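Local coordinates for protein N-terminal acetyltransferase B complex subunit MDM20 (Candida albicans, PDB 5K04) that probably serves as the non-catalytic, auxiliary subunit of the NatB complex, which acetylates protein N-termini, wrapping its helical-repeat scaffold around the catalytic subunit NAT3, at residues A[119-122]-A[128-131]; A[122-127]-A[501-506]. All blocks are in the same frame, centred on the assembly; numbering follows the deposited sequence.

Interaction 1 of 2, residues A[119-122]-A[128-131]; sequences NSIE and VFNR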
loop_
_atom_site.group_PDB
_atom_site.type_symbol
_atom_site.label_atom_id
_atom_site.label_comp_id
_atom_site.label_asym_id
_atom_site.label_seq_id
_atom_site.Cartn_x
_atom_site.Cartn_y
_atom_site.Cartn_z
ATOM N N ASN A 119 23.449 -2.990 5.638
ATOM C CA ASN A 119 23.544 -1.762 4.868
ATOM C C ASN A 119 23.054 -1.948 3.441
ATOM O O ASN A 119 22.653 -0.972 2.809
ATOM C CB ASN A 119 24.989 -1.251 4.880
ATOM C CG ASN A 119 25.426 -0.748 6.269
ATOM O OD1 ASN A 119 26.461 -1.147 6.797
ATOM N ND2 ASN A 119 24.627 0.131 6.853
ATOM N N SER A 120 23.050 -3.184 2.936
ATOM C CA SER A 120 22.694 -3.464 1.553
ATOM C C SER A 120 21.201 -3.626 1.343
ATOM O O SER A 120 20.759 -3.598 0.192
ATOM C CB SER A 120 23.396 -4.740 1.050
ATOM O OG SER A 120 24.791 -4.538 0.881
ATOM N N ILE A 121 20.421 -3.801 2.412
ATOM C CA ILE A 121 19.025 -4.200 2.249
ATOM C C ILE A 121 18.255 -3.154 1.447
ATOM O O ILE A 121 17.556 -3.485 0.480
ATOM C CB ILE A 121 18.391 -4.474 3.621
ATOM C CG1 ILE A 121 19.008 -5.759 4.189
ATOM C CG2 ILE A 121 16.863 -4.582 3.499
ATOM C CD1 ILE A 121 18.444 -6.239 5.505
ATOM N N GLU A 122 18.413 -1.874 1.812
ATOM C CA GLU A 122 17.784 -0.765 1.095
ATOM C C GLU A 122 18.005 -0.838 -0.413
ATOM O O GLU A 122 17.161 -0.376 -1.187
ATOM C CB GLU A 122 18.329 0.568 1.632
ATOM C CG GLU A 122 18.046 0.850 3.121
ATOM C CD GLU A 122 19.127 0.313 4.060
ATOM O OE1 GLU A 122 19.768 -0.711 3.729
ATOM O OE2 GLU A 122 19.336 0.926 5.133
ATOM N N VAL A 128 24.132 -9.094 -4.723
ATOM C CA VAL A 128 24.888 -8.740 -3.528
ATOM C C VAL A 128 24.472 -9.621 -2.350
ATOM O O VAL A 128 25.327 -10.180 -1.658
ATOM C CB VAL A 128 24.719 -7.242 -3.222
ATOM C CG1 VAL A 128 25.069 -6.949 -1.788
ATOM C CG2 VAL A 128 25.614 -6.435 -4.143
ATOM N N PHE A 129 23.158 -9.771 -2.119
ATOM C CA PHE A 129 22.685 -10.687 -1.085
ATOM C C PHE A 129 23.349 -12.048 -1.233
ATOM O O PHE A 129 23.892 -12.607 -0.275
ATOM C CB PHE A 129 21.163 -10.859 -1.165
ATOM C CG PHE A 129 20.367 -9.742 -0.552
ATOM C CD1 PHE A 129 20.681 -8.416 -0.800
ATOM C CD2 PHE A 129 19.257 -10.027 0.238
ATOM C CE1 PHE A 129 19.924 -7.390 -0.249
ATOM C CE2 PHE A 129 18.496 -9.010 0.797
ATOM C CZ PHE A 129 18.833 -7.688 0.551
ATOM N N ASN A 130 23.298 -12.596 -2.450
ATOM C CA ASN A 130 23.837 -13.917 -2.721
ATOM C C ASN A 130 25.356 -13.928 -2.592
ATOM O O ASN A 130 25.938 -14.913 -2.124
ATOM C CB ASN A 130 23.401 -14.357 -4.118
ATOM C CG ASN A 130 24.100 -15.604 -4.574
ATOM O OD1 ASN A 130 25.188 -15.551 -5.145
ATOM N ND2 ASN A 130 23.475 -16.749 -4.315
ATOM N N ARG A 131 26.008 -12.837 -2.993
ATOM C CA ARG A 131 27.445 -12.731 -2.788
ATOM C C ARG A 131 27.790 -12.657 -1.304
ATOM O O ARG A 131 28.740 -13.302 -0.849
ATOM C CB ARG A 131 28.001 -11.518 -3.536
ATOM C CG ARG A 131 29.522 -11.417 -3.449
ATOM C CD ARG A 131 30.141 -10.989 -4.781
ATOM N NE ARG A 131 29.809 -9.613 -5.140
ATOM C CZ ARG A 131 29.064 -9.264 -6.184
ATOM N NH1 ARG A 131 28.568 -10.188 -6.996
ATOM N NH2 ARG A 131 28.822 -7.982 -6.417
#

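Interaction 2 of 2, residues A[122-127]-A[501-506]; sequences EKYDFK and RMQNSI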
loop_
_atom_site.group_PDB
_atom_site.type_symbol
_atom_site.label_atom_id
_atom_site.label_comp_id
_atom_site.label_asym_id
_atom_site.label_seq_id
_atom_site.Cartn_x
_atom_site.Cartn_y
_atom_site.Cartn_z
ATOM N N GLU A 122 18.413 -1.874 1.812
ATOM C CA GLU A 122 17.784 -0.765 1.095
ATOM C C GLU A 122 18.005 -0.838 -0.413
ATOM O O GLU A 122 17.161 -0.376 -1.187
ATOM C CB GLU A 122 18.329 0.568 1.632
ATOM C CG GLU A 122 18.046 0.850 3.121
ATOM C CD GLU A 122 19.127 0.313 4.060
ATOM O OE1 GLU A 122 19.768 -0.711 3.729
ATOM O OE2 GLU A 122 19.336 0.926 5.133
ATOM N N LYS A 123 19.128 -1.402 -0.845
ATOM C CA LYS A 123 19.476 -1.568 -2.255
ATOM C C LYS A 123 19.286 -3.035 -2.595
ATOM O O LYS A 123 20.158 -3.864 -2.325
ATOM C CB LYS A 123 20.912 -1.128 -2.528
ATOM C CG LYS A 123 21.175 0.344 -2.311
ATOM C CD LYS A 123 22.626 0.705 -2.611
ATOM C CE LYS A 123 22.788 2.213 -2.615
ATOM N NZ LYS A 123 24.173 2.643 -2.891
ATOM N N TYR A 124 18.162 -3.355 -3.218
ATOM C CA TYR A 124 17.733 -4.752 -3.325
ATOM C C TYR A 124 18.460 -5.433 -4.488
ATOM O O TYR A 124 17.877 -5.825 -5.501
ATOM C CB TYR A 124 16.219 -4.820 -3.470
ATOM C CG TYR A 124 15.478 -3.958 -2.465
ATOM C CD1 TYR A 124 15.251 -2.605 -2.718
ATOM C CD2 TYR A 124 15.012 -4.490 -1.260
ATOM C CE1 TYR A 124 14.586 -1.803 -1.808
ATOM C CE2 TYR A 124 14.339 -3.693 -0.337
ATOM C CZ TYR A 124 14.129 -2.345 -0.624
ATOM O OH TYR A 124 13.466 -1.526 0.266
ATOM N N ASP A 125 19.774 -5.569 -4.317
ATOM C CA ASP A 125 20.656 -6.186 -5.311
ATOM C C ASP A 125 20.862 -7.630 -4.879
ATOM O O ASP A 125 21.785 -7.953 -4.127
ATOM C CB ASP A 125 21.982 -5.430 -5.430
ATOM C CG ASP A 125 22.838 -5.908 -6.605
ATOM O OD1 ASP A 125 22.682 -7.071 -7.037
ATOM O OD2 ASP A 125 23.674 -5.117 -7.092
ATOM N N PHE A 126 19.997 -8.507 -5.389
ATOM C CA PHE A 126 20.023 -9.913 -4.994
ATOM C C PHE A 126 21.341 -10.594 -5.347
ATOM O O PHE A 126 21.650 -11.644 -4.773
ATOM C CB PHE A 126 18.852 -10.671 -5.639
ATOM C CG PHE A 126 17.491 -10.210 -5.181
ATOM C CD1 PHE A 126 17.257 -9.883 -3.860
ATOM C CD2 PHE A 126 16.442 -10.113 -6.084
ATOM C CE1 PHE A 126 15.998 -9.462 -3.449
ATOM C CE2 PHE A 126 15.184 -9.694 -5.678
ATOM C CZ PHE A 126 14.963 -9.371 -4.364
ATOM N N LYS A 127 22.102 -10.041 -6.300
ATOM C CA LYS A 127 23.453 -10.535 -6.561
ATOM C C LYS A 127 24.380 -10.219 -5.401
ATOM O O LYS A 127 25.308 -10.986 -5.120
ATOM C CB LYS A 127 24.008 -9.933 -7.861
ATOM C CG LYS A 127 23.623 -10.705 -9.111
ATOM C CD LYS A 127 23.809 -9.892 -10.381
ATOM C CE LYS A 127 23.213 -10.624 -11.583
ATOM N NZ LYS A 127 23.171 -9.766 -12.800
ATOM N N ARG A 501 8.429 -1.922 -2.616
ATOM C CA ARG A 501 7.296 -1.164 -3.121
ATOM C C ARG A 501 7.121 0.153 -2.377
ATOM O O ARG A 501 6.488 1.072 -2.905
ATOM C CB ARG A 501 6.032 -2.021 -3.047
ATOM C CG ARG A 501 6.021 -3.137 -4.102
ATOM C CD ARG A 501 4.891 -4.139 -3.911
ATOM N NE ARG A 501 3.570 -3.531 -4.063
ATOM C CZ ARG A 501 2.421 -4.209 -4.053
ATOM N NH1 ARG A 501 2.424 -5.522 -3.887
ATOM N NH2 ARG A 501 1.267 -3.572 -4.191
ATOM N N MET A 502 7.687 0.259 -1.170
ATOM C CA MET A 502 7.535 1.410 -0.286
ATOM C C MET A 502 8.650 2.434 -0.448
ATOM O O MET A 502 8.483 3.589 -0.047
ATOM C CB MET A 502 7.485 0.938 1.179
ATOM C CG MET A 502 6.111 0.472 1.658
ATOM S SD MET A 502 4.819 1.676 1.531
ATOM C CE MET A 502 3.828 1.125 2.874
ATOM N N GLN A 503 9.769 2.030 -1.052
ATOM C CA GLN A 503 10.980 2.843 -1.057
ATOM C C GLN A 503 10.826 4.099 -1.910
ATOM O O GLN A 503 11.376 5.155 -1.574
ATOM C CB GLN A 503 12.146 2.005 -1.565
ATOM C CG GLN A 503 13.451 2.749 -1.613
ATOM C CD GLN A 503 14.500 1.996 -2.387
ATOM O OE1 GLN A 503 14.371 1.776 -3.599
ATOM N NE2 GLN A 503 15.549 1.579 -1.686
ATOM N N ASN A 504 10.099 4.004 -3.022
ATOM C CA ASN A 504 9.998 5.115 -3.960
ATOM C C ASN A 504 8.617 5.158 -4.599
ATOM O O ASN A 504 8.469 5.181 -5.821
ATOM C CB ASN A 504 11.067 5.030 -5.037
ATOM C CG ASN A 504 11.372 6.375 -5.597
ATOM O OD1 ASN A 504 11.140 7.398 -4.937
ATOM N ND2 ASN A 504 11.889 6.403 -6.805
ATOM N N SER A 505 7.585 5.153 -3.762
ATOM C CA SER A 505 6.229 5.117 -4.266
ATOM C C SER A 505 5.782 6.523 -4.651
ATOM O O SER A 505 6.288 7.527 -4.140
ATOM C CB SER A 505 5.272 4.502 -3.239
ATOM O OG SER A 505 4.845 5.425 -2.245
ATOM N N ILE A 506 4.832 6.578 -5.583
ATOM C CA ILE A 506 4.272 7.857 -5.992
ATOM C C ILE A 506 3.583 8.535 -4.811
ATOM O O ILE A 506 3.620 9.762 -4.680
ATOM C CB ILE A 506 3.331 7.648 -7.196
ATOM C CG1 ILE A 506 2.694 8.975 -7.642
ATOM C CG2 ILE A 506 2.253 6.608 -6.885
ATOM C CD1 ILE A 506 3.655 9.890 -8.348
#

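Interaction 1 of 2, residues A[119-122]-A[128-131]
Phe129 reaches from helix 126-138 to the C-terminal part of helix 109-120, where the far rim of its ring meets Ile121 and the carbonyl of Ser120. Phe129 CZ lies 3.9 Å from Ile121 CA, an oblique approach, and 4.1 Å from Ile121 CG1, the two side chains crossing at about a right angle. Close to the ring plane, Ser120 O comes to the edge, 3.9 Å from Phe129 CE1. Beside this, Val128 turns its CG1 methyl to Ser120, 3.6 Å from OG and 4.0 Å from CB; with chi1 at 160° that methyl stands opposite the backbone N and faces the neighbouring helix. The serine hydroxyl has its polar partner within its own helix, a hydrogen bond with Trp116 O, and meets the valine methyl by van der Waals contact alone. Further out, Phe117 of helix 109-120 joins the Phe129 ring edge-to-face, and Ile121 continues onto Ile480 and Ile481 of helix 456-485. The pairing is that of two successive helices of an alpha-alpha hairpin, as in TPR-like repeats, near their connecting turn. With 149 Å² buried and contacts of van der Waals type, the fit rests on shape and apolar burial rather than on polar bonds.

Interaction 2 of 2, residues A[122-127]-A[501-506]
Gln503, where helix 489-503 gives way to the following loop, sends its amide to the turn between helices 109-120 and 126-138, where Glu122 and Tyr124 receive it. The polar link is a single hydrogen bond from Gln503 NE2 to Glu122 O, short at 2.6 Å but bent, with an N-H...acceptor angle of 119°, and therefore weak. CG of Gln503 stands anti to the backbone N (chi1 180°) and the chain stays extended beyond it, which carries the amide across to the turn. Van der Waals contact accompanies this bond: Tyr124 CE1 lies 3.5 Å from Gln503 NE2, and Gln503 CD sits at the ring edge, in its plane. Ring and amide are inclined by 59°, so the two groups do not stack. One face of the tyrosine ring meets its own turn, with Glu122 C 3.8 Å above the plane and offset toward the rim.

Within the turn, one backbone bond, from Asp125 N to Lys123 O over 2.7 Å, closes an inverse gamma turn centred on Tyr124; a weak side-chain bond, from Lys127 N to Asp125 OD1, makes Asp125 the N-cap of helix 126-138. Tyr124 OH is hydrogen-bonded to Ser499 OG, while Ile496 and Lys500 touch the tyrosine as well, placing the turn against helix 489-503; Glu122 meanwhile touches Lys473 and Lys477 of helix 456-485.

In the fold
Interactions 1 and 2 share Glu122 and helix 126-138, and their centres are about 11 Å apart. They also touch directly, through Phe129 CE1 and Lys123 O at 4.1 Å. Interaction 1 is local, pairing helices adjacent in sequence, whereas interaction 2 joins their turn to a segment more than 370 residues further along. Helix 456-485 borders both, meeting Ile121 and Glu122. Interaction 1 thus packs the hairpin together, and interaction 2 joins its turn to helix 489-503. On the 501-506 side lies the catalytic subunit: Arg501 forms a salt bridge with Glu10 of the NAT3 chain and, with Met502, packs on Phe13 of that chain.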